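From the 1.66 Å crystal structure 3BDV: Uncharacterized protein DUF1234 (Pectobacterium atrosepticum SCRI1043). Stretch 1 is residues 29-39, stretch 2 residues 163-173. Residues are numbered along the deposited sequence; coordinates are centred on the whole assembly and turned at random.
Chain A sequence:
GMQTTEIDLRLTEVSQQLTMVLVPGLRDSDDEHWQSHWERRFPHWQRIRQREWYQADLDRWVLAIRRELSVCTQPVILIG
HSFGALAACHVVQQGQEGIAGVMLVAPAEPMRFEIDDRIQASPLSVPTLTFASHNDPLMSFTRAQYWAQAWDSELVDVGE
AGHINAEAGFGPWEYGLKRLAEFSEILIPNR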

# COMPACT_ATOMS: atom_id res chain seq x y z
N SER A 29 -9.32 6.59 -4.32
CA SER A 29 -9.22 7.24 -3.04
C SER A 29 -9.65 8.68 -3.17
O SER A 29 -9.08 9.46 -3.92
N ASP A 30 -10.66 9.03 -2.39
CA ASP A 30 -11.23 10.36 -2.48
C ASP A 30 -10.31 11.43 -1.85
O ASP A 30 -9.22 11.15 -1.34
N ASP A 31 -10.74 12.67 -1.90
CA ASP A 31 -9.87 13.78 -1.54
C ASP A 31 -9.38 13.76 -0.12
O ASP A 31 -8.29 14.25 0.15
N GLU A 32 -10.18 13.21 0.80
CA GLU A 32 -9.82 13.18 2.22
C GLU A 32 -9.16 11.90 2.68
O GLU A 32 -8.81 11.78 3.84
N HIS A 33 -9.01 10.96 1.75
CA HIS A 33 -8.35 9.69 2.01
C HIS A 33 -6.85 9.94 2.17
O HIS A 33 -6.28 10.81 1.51
N TRP A 34 -6.24 9.19 3.07
CA TRP A 34 -4.80 9.28 3.32
C TRP A 34 -3.95 9.22 2.07
O TRP A 34 -2.96 9.91 1.99
N GLN A 35 -4.27 8.39 1.10
CA GLN A 35 -3.45 8.36 -0.12
C GLN A 35 -3.48 9.71 -0.85
O GLN A 35 -2.47 10.14 -1.41
N SER A 36 -4.62 10.40 -0.75
CA SER A 36 -4.74 11.73 -1.33
C SER A 36 -4.03 12.79 -0.48
O SER A 36 -3.42 13.72 -1.02
N HIS A 37 -4.14 12.73 0.85
CA HIS A 37 -3.31 13.58 1.69
C HIS A 37 -1.86 13.42 1.30
O HIS A 37 -1.13 14.40 1.12
N TRP A 38 -1.43 12.19 1.15
CA TRP A 38 -0.00 11.92 0.89
C TRP A 38 0.45 12.42 -0.48
O TRP A 38 1.55 12.98 -0.63
N GLU A 39 -0.41 12.27 -1.46
CA GLU A 39 -0.15 12.78 -2.81
C GLU A 39 0.01 14.29 -2.80
O GLU A 39 0.90 14.81 -3.44
N HIS A 163 -12.08 0.89 8.18
CA HIS A 163 -11.49 0.45 6.92
C HIS A 163 -10.24 1.26 6.51
O HIS A 163 -9.69 1.04 5.44
N ILE A 164 -9.77 2.11 7.42
CA ILE A 164 -8.57 2.94 7.28
C ILE A 164 -8.76 3.82 6.03
O ILE A 164 -8.07 3.72 5.05
N ASN A 165 -9.79 4.65 6.10
CA ASN A 165 -10.18 5.51 5.01
C ASN A 165 -10.62 6.85 5.66
O ASN A 165 -10.49 7.02 6.87
N ALA A 166 -11.07 7.80 4.84
CA ALA A 166 -11.40 9.14 5.31
C ALA A 166 -12.46 9.10 6.37
O ALA A 166 -12.39 9.84 7.34
N GLU A 167 -13.46 8.24 6.15
CA GLU A 167 -14.63 8.16 7.02
C GLU A 167 -14.18 7.76 8.42
O GLU A 167 -14.80 8.16 9.37
N ALA A 168 -13.07 7.01 8.51
CA ALA A 168 -12.42 6.62 9.78
C ALA A 168 -11.40 7.64 10.34
O ALA A 168 -10.78 7.43 11.42
N GLY A 169 -11.18 8.75 9.64
CA GLY A 169 -10.20 9.71 10.11
C GLY A 169 -8.83 9.62 9.49
O GLY A 169 -7.90 10.20 10.01
N PHE A 170 -8.71 8.90 8.38
CA PHE A 170 -7.43 8.74 7.67
C PHE A 170 -7.67 9.22 6.25
O PHE A 170 -8.00 8.42 5.38
N GLY A 171 -7.52 10.52 5.99
CA GLY A 171 -6.94 11.49 6.91
C GLY A 171 -5.46 11.61 6.69
O GLY A 171 -4.87 10.82 5.95
N PRO A 172 -4.83 12.58 7.33
CA PRO A 172 -3.41 12.77 7.10
C PRO A 172 -2.55 11.60 7.50
O PRO A 172 -1.51 11.47 6.95
N TRP A 173 -2.96 10.85 8.51
CA TRP A 173 -2.25 9.65 8.97
C TRP A 173 -0.73 9.78 9.03
O TRP A 173 0.01 9.08 8.31

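Ser29 stays out of this contact: its side chain (chi1 m) sends OG to Gln35 OE1 at 2.6 Å. The first side chain to reach across is Asp30, a p rotamer whose CA-to-CB bond points toward stretch 2. Its OD1 comes within 3.9 Å of Ala166 CB, but OD2 lies 4.4 Å from Glu167 OE1, like charge near like. Water 1 sits at this corner, accepting from Ala166 N at 3.0 Å, with Glu167 OE1 at 2.7 Å and, weakly, Asp30 OD1 at 3.3 Å as acceptors for its protons, which are fewer than the acceptors in reach.

Asp31 points away, and Glu32 (m) goes sideways. The backbone O of Glu32 accepts from Gly171 N at 2.8 Å, one of four hydrogen bonds across the contact, while its CB packs 3.7 Å from the CB of Ala166. That small methyl, pointing toward stretch 1, fits against the turn spanning Asp30 to His33. Glu32 OE1 accepts from His37 NE2 at 2.8 Å, within stretch 1.

His33 (t) starts away from stretch 2, yet its ring comes nearer, CD2 reaching 4.0 Å from Asn165 CB. Its ND1 accepts from Gln35 N at 3.1 Å and caps the helix.

Trp34, a p rotamer, carries the largest share of the contact. Its N donates to Phe170 O at 3.0 Å, and its indole NE1 donates to Ile164 O at 2.9 Å, so one residue satisfies two loop carbonyls. CD1 rests 3.8 Å from Phe170 CB, and the edge of Trp173 meets the indole face, with Trp173 CE3 3.8 Å from Trp34 CD2. Trp34 CA comes within 3.0 Å of Gly171 O in a CA-H...O contact.

Ser36 OG donates to the backbone O of Asp30 at 2.7 Å, within stretch 1. One turn on from His33, His37 (m) points toward stretch 2 and lays a ring face over Gly171 and Pro172: its CD2 is 3.5 Å from Gly171 C, and Pro172 CD sits over the ring in a CH-pi contact. Gly171, which follows a cis peptide bond, has positive phi, and a CB there would clash with Gly169 O.

Trp38 (m) has its CA-to-CB bond sideways, but its end comes nearer, and NE1 donates to Pro172 O at 3.0 Å. Its CZ2 reaches 3.5 Å from CE3 of Trp173 (t), the two six-membered rings nearly parallel but slid apart. The rule here is economical: NE1 of Trp34 and of Trp38 each donate to a loop carbonyl, while their indoles pack against Trp173.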

# COMPACT_ATOMS: atom_id res chain seq x y z
CB SER A 29 -7.79 7.16 -2.54
OG SER A 29 -7.51 5.80 -2.25
CB ASP A 30 -12.64 10.37 -1.88
CG ASP A 30 -12.66 10.08 -0.38
OD1 ASP A 30 -11.61 10.19 0.26
OD2 ASP A 30 -13.74 9.76 0.17
CB ASP A 31 -10.53 15.12 -1.85
CG ASP A 31 -10.28 15.56 -3.28
OD1 ASP A 31 -9.29 15.08 -3.88
OD2 ASP A 31 -11.06 16.39 -3.80
CB GLU A 32 -11.02 13.48 3.08
CG GLU A 32 -11.27 15.02 3.26
CD GLU A 32 -10.04 15.80 3.81
OE1 GLU A 32 -9.39 15.36 4.82
OE2 GLU A 32 -9.71 16.86 3.22
CB HIS A 33 -8.62 8.77 0.81
CG HIS A 33 -8.24 7.35 1.00
ND1 HIS A 33 -6.94 6.89 0.84
CD2 HIS A 33 -9.00 6.25 1.19
CE1 HIS A 33 -6.93 5.58 1.00
NE2 HIS A 33 -8.17 5.17 1.22
CB TRP A 34 -4.33 8.23 4.34
CG TRP A 34 -4.61 6.79 4.00
CD1 TRP A 34 -5.74 6.07 4.31
CD2 TRP A 34 -3.71 5.86 3.39
NE1 TRP A 34 -5.64 4.80 3.85
CE2 TRP A 34 -4.41 4.64 3.26
CE3 TRP A 34 -2.42 5.96 2.84
CZ2 TRP A 34 -3.85 3.52 2.66
CZ3 TRP A 34 -1.88 4.84 2.24
CH2 TRP A 34 -2.60 3.63 2.19
CB GLN A 35 -3.90 7.23 -1.03
CG GLN A 35 -3.46 5.87 -0.54
CD GLN A 35 -3.96 4.75 -1.42
OE1 GLN A 35 -5.09 4.82 -1.90
NE2 GLN A 35 -3.16 3.72 -1.63
CB SER A 36 -6.22 12.08 -1.60
OG SER A 36 -6.79 11.19 -2.59
CB HIS A 37 -3.52 13.24 3.17
CG HIS A 37 -4.76 13.86 3.73
ND1 HIS A 37 -4.75 15.04 4.44
CD2 HIS A 37 -6.05 13.44 3.71
CE1 HIS A 37 -5.98 15.33 4.82
NE2 HIS A 37 -6.80 14.38 4.38
CB TRP A 38 0.32 10.44 1.09
CG TRP A 38 0.17 9.99 2.51
CD1 TRP A 38 -0.34 10.72 3.58
CD2 TRP A 38 0.43 8.69 3.02
NE1 TRP A 38 -0.33 9.96 4.70
CE2 TRP A 38 0.10 8.69 4.39
CE3 TRP A 38 0.94 7.52 2.45
CZ2 TRP A 38 0.28 7.58 5.19
CZ3 TRP A 38 1.10 6.43 3.25
CH2 TRP A 38 0.79 6.47 4.61
CB GLU A 39 -1.28 12.39 -3.72
CG GLU A 39 -1.01 12.67 -5.15
CD GLU A 39 -2.16 12.28 -6.03
OE1 GLU A 39 -3.34 12.23 -5.54
OE2 GLU A 39 -1.87 12.05 -7.22
CB HIS A 163 -12.58 0.47 5.82
CG HIS A 163 -12.18 -0.09 4.51
ND1 HIS A 163 -11.67 -1.36 4.35
CD2 HIS A 163 -12.22 0.46 3.27
CE1 HIS A 163 -11.45 -1.58 3.06
NE2 HIS A 163 -11.76 -0.49 2.38
CB ILE A 164 -7.21 2.11 7.25
CG1 ILE A 164 -7.18 1.00 8.31
CG2 ILE A 164 -6.00 3.08 7.52
CD1 ILE A 164 -5.86 0.24 8.38
CB ASN A 165 -11.28 4.88 4.19
CG ASN A 165 -12.56 4.55 4.99
OD1 ASN A 165 -12.67 4.87 6.19
ND2 ASN A 165 -13.52 3.89 4.32
CB ALA A 166 -11.87 9.99 4.15
CB GLU A 167 -15.65 7.17 6.47
CG GLU A 167 -16.26 7.59 5.09
CD GLU A 167 -15.47 7.07 3.84
OE1 GLU A 167 -14.23 7.20 3.76
OE2 GLU A 167 -16.11 6.52 2.92
CB ALA A 168 -11.76 5.23 9.62
CB PHE A 170 -7.01 7.29 7.64
CG PHE A 170 -6.95 6.63 8.97
CD1 PHE A 170 -8.08 6.06 9.53
CD2 PHE A 170 -5.77 6.56 9.66
CE1 PHE A 170 -8.04 5.47 10.76
CE2 PHE A 170 -5.72 5.96 10.91
CZ PHE A 170 -6.86 5.42 11.45
CB PRO A 172 -3.04 13.97 7.98
CG PRO A 172 -4.24 14.41 8.56
CD PRO A 172 -5.37 13.56 8.29
CB TRP A 173 -2.66 8.43 8.14
CG TRP A 173 -2.39 7.09 8.83
CD1 TRP A 173 -2.36 6.81 10.17
CD2 TRP A 173 -2.10 5.84 8.16
NE1 TRP A 173 -2.10 5.48 10.37
CE2 TRP A 173 -1.92 4.87 9.16
CE3 TRP A 173 -2.02 5.46 6.82
CZ2 TRP A 173 -1.63 3.55 8.86
CZ3 TRP A 173 -1.69 4.17 6.51
CH2 TRP A 173 -1.52 3.22 7.52
O HOH W 1 -12.09 7.46 2.09